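PDB 3ZXK: HIAXHD3 from Humicola insolens, which hydrolyses arabinofuranosyl side chains, probably of arabinoxylan, as a family 43 glycoside hydrolase that has served as scaffold for engineering endo-xylanase activity. Local coordinates for residues Ile421-Asp425 with Leu492-Phe496. Sequence-based numbering, arbitrary orientation.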
ATOM      1  N   ILE A 421     -11.024 -12.563  27.281  1.00  6.74           N
ATOM      2  CA  ILE A 421     -10.676 -11.382  26.505  1.00  6.88           C
ATOM      3  C   ILE A 421      -9.613 -10.576  27.227  1.00  6.64           C
ATOM      4  O   ILE A 421      -9.683 -10.421  28.442  1.00  6.49           O
ATOM      5  CB  ILE A 421     -11.924 -10.514  26.243  1.00  7.95           C
ATOM      6  CG1 ILE A 421     -12.982 -11.381  25.571  1.00  8.01           C
ATOM      7  CG2 ILE A 421     -11.607  -9.305  25.373  1.00  9.14           C
ATOM      8  CD1 ILE A 421     -14.356 -10.775  25.551  1.00  9.48           C
ATOM      9  N   VAL A 422      -8.622 -10.107  26.474  1.00  6.28           N
ATOM     10  CA  VAL A 422      -7.550  -9.250  26.977  1.00  6.45           C
ATOM     11  C   VAL A 422      -7.310  -8.085  26.017  1.00  5.66           C
ATOM     12  O   VAL A 422      -7.598  -8.185  24.804  1.00  5.10           O
ATOM     13  CB  VAL A 422      -6.211 -10.032  27.169  1.00  6.52           C
ATOM     14  CG1 VAL A 422      -6.347 -11.119  28.239  1.00  8.31           C
ATOM     15  CG2 VAL A 422      -5.746 -10.642  25.849  1.00  7.23           C
ATOM     16  N   MET A 423      -6.797  -6.985  26.555  1.00  5.58           N
ATOM     17  CA  MET A 423      -6.266  -5.909  25.735  1.00  5.66           C
ATOM     18  C   MET A 423      -4.778  -5.808  26.071  1.00  5.87           C
ATOM     19  O   MET A 423      -4.433  -5.695  27.228  1.00  6.38           O
ATOM     20  CB  MET A 423      -7.047  -4.593  25.991  1.00  7.59           C
ATOM     21  CG  MET A 423      -6.637  -3.436  25.099  1.00  9.49           C
ATOM     22  SD  MET A 423      -5.180  -2.558  25.717  1.00 13.25           S
ATOM     23  CE  MET A 423      -4.924  -1.235  24.521  1.00 12.49           C
ATOM     24  N   VAL A 424      -3.928  -5.880  25.042  1.00  5.41           N
ATOM     25  CA  VAL A 424      -2.472  -5.879  25.138  1.00  5.68           C
ATOM     26  C   VAL A 424      -1.893  -4.636  24.453  1.00  6.29           C
ATOM     27  O   VAL A 424      -2.272  -4.281  23.309  1.00  5.83           O
ATOM     28  CB  VAL A 424      -1.903  -7.170  24.492  1.00  5.88           C
ATOM     29  CG1 VAL A 424      -0.381  -7.117  24.294  1.00  6.48           C
ATOM     30  CG2 VAL A 424      -2.349  -8.403  25.279  1.00  7.23           C
ATOM     31  N   ASP A 425      -0.955  -3.972  25.130  1.00  7.03           N
ATOM     32  CA  ASP A 425      -0.280  -2.845  24.519  1.00  8.34           C
ATOM     33  C   ASP A 425       1.231  -2.986  24.682  1.00  8.81           C
ATOM     34  O   ASP A 425       1.710  -4.044  25.072  1.00  8.47           O
ATOM     35  CB  ASP A 425      -0.846  -1.504  25.047  1.00  9.94           C
ATOM     36  CG  ASP A 425      -0.585  -1.276  26.534  1.00 13.12           C
ATOM     37  OD1 ASP A 425       0.085  -2.079  27.220  1.00 13.91           O
ATOM     38  OD2 ASP A 425      -1.044  -0.213  27.030  1.00 19.93           O
ATOM     39  N   LEU A 492     -12.508  -1.743  26.434  1.00  7.48           N
ATOM     40  CA  LEU A 492     -11.525  -2.464  27.245  1.00  7.86           C
ATOM     41  C   LEU A 492     -10.139  -1.860  27.085  1.00  8.12           C
ATOM     42  O   LEU A 492      -9.632  -1.728  25.982  1.00  8.33           O
ATOM     43  CB  LEU A 492     -11.482  -3.954  26.891  1.00  7.85           C
ATOM     44  CG  LEU A 492     -10.591  -4.866  27.757  1.00  7.57           C
ATOM     45  CD1 LEU A 492     -11.109  -4.923  29.205  1.00  8.11           C
ATOM     46  CD2 LEU A 492     -10.559  -6.264  27.146  1.00  8.23           C
ATOM     47  N   GLY A 493      -9.528  -1.511  28.207  1.00  8.92           N
ATOM     48  CA  GLY A 493      -8.158  -1.054  28.193  1.00  9.22           C
ATOM     49  C   GLY A 493      -8.076   0.447  28.056  1.00  9.48           C
ATOM     50  O   GLY A 493      -9.088   1.118  27.835  1.00  9.90           O
ATOM     51  N   PRO A 494      -6.852   0.990  28.192  1.00 10.77           N
ATOM     52  CA  PRO A 494      -6.559   2.417  27.989  1.00 11.00           C
ATOM     53  C   PRO A 494      -6.693   2.827  26.520  1.00 10.93           C
ATOM     54  O   PRO A 494      -6.794   1.958  25.641  1.00 11.37           O
ATOM     55  CB  PRO A 494      -5.111   2.538  28.475  1.00 11.91           C
ATOM     56  CG  PRO A 494      -4.521   1.190  28.250  1.00 12.74           C
ATOM     57  CD  PRO A 494      -5.624   0.202  28.450  1.00 11.46           C
ATOM     58  N   ALA A 495      -6.703   4.138  26.249  1.00 10.70           N
ATOM     59  CA  ALA A 495      -6.592   4.617  24.869  1.00 10.62           C
ATOM     60  C   ALA A 495      -5.136   4.472  24.467  1.00 11.03           C
ATOM     61  O   ALA A 495      -4.229   4.843  25.228  1.00 15.62           O
ATOM     62  CB  ALA A 495      -7.028   6.071  24.755  1.00 11.87           C
ATOM     63  N   PHE A 496      -4.893   3.930  23.288  1.00  9.16           N
ATOM     64  CA  PHE A 496      -3.531   3.617  22.878  1.00  8.52           C
ATOM     65  C   PHE A 496      -2.979   4.731  22.000  1.00  8.54           C
ATOM     66  O   PHE A 496      -3.577   5.059  20.973  1.00  9.18           O
ATOM     67  CB  PHE A 496      -3.512   2.271  22.148  1.00  9.01           C
ATOM     68  CG  PHE A 496      -2.224   1.979  21.422  1.00  8.45           C
ATOM     69  CD1 PHE A 496      -1.088   1.547  22.117  1.00  9.26           C
ATOM     70  CD2 PHE A 496      -2.148   2.127  20.041  1.00  8.76           C
ATOM     71  CE1 PHE A 496       0.088   1.258  21.431  1.00  8.34           C
ATOM     72  CE2 PHE A 496      -0.967   1.867  19.364  1.00  9.32           C
ATOM     73  CZ  PHE A 496       0.143   1.430  20.056  1.00  9.34           C
TER
HETATM   74  O   HOH W   1      -1.867   2.421  25.972  1.00 26.87           O
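Ile421 meets Leu492 methyl to methyl, Ile421 CG2 lying 3.7 Å from Leu492 CD2, where two beta-sheets of the concanavalin A-like domain pack face to face. Strand 418-429 belongs to one sheet and 490-497, an outermost strand, to the other; the two segments run 15° apart. In Ile421, CG2 anti to the backbone N faces Leu492, while CG1 stands anti to the carbonyl carbon; Tyr481 and Ile449 pack against the residue. Leu492 also spreads over the backbone that follows, its CD2 lying 3.9 Å from Met423 N. Met423 is the main bridge. Its CG stands anti to the backbone N (chi1 -175°) and the chain then bends at chi2 (-83°), which carries the thioether along Gly493 and Pro494. Met423 CG touches Leu492 O at 3.6 Å. Met423 SD rests 3.9 Å from Pro494 CD, and CE reaches Pro494 O and, more loosely, Phe496 CB. Gly493 permits this: a side chain there would collide with Met423 CG. An alanine in place of Met423 would probably open a gap beneath Gly493 and Pro494 and deprive Phe479, the neighbour on strand 476-482, of a packing partner. Asp425 lays its CB obliquely against the Phe496 ring, 4.2 Å from CD1. Its carboxylate is divided: OD1 makes a salt bridge to Arg441, whereas Asp425 OD2 accepts a hydrogen bond from a water 3.0 Å away that also donates weakly to Ala495 O. Van der Waals packing, mostly of aliphatic carbon and sulfur but also against two backbone carbonyls, thus holds these segments together with that water, without a direct polar bond between them.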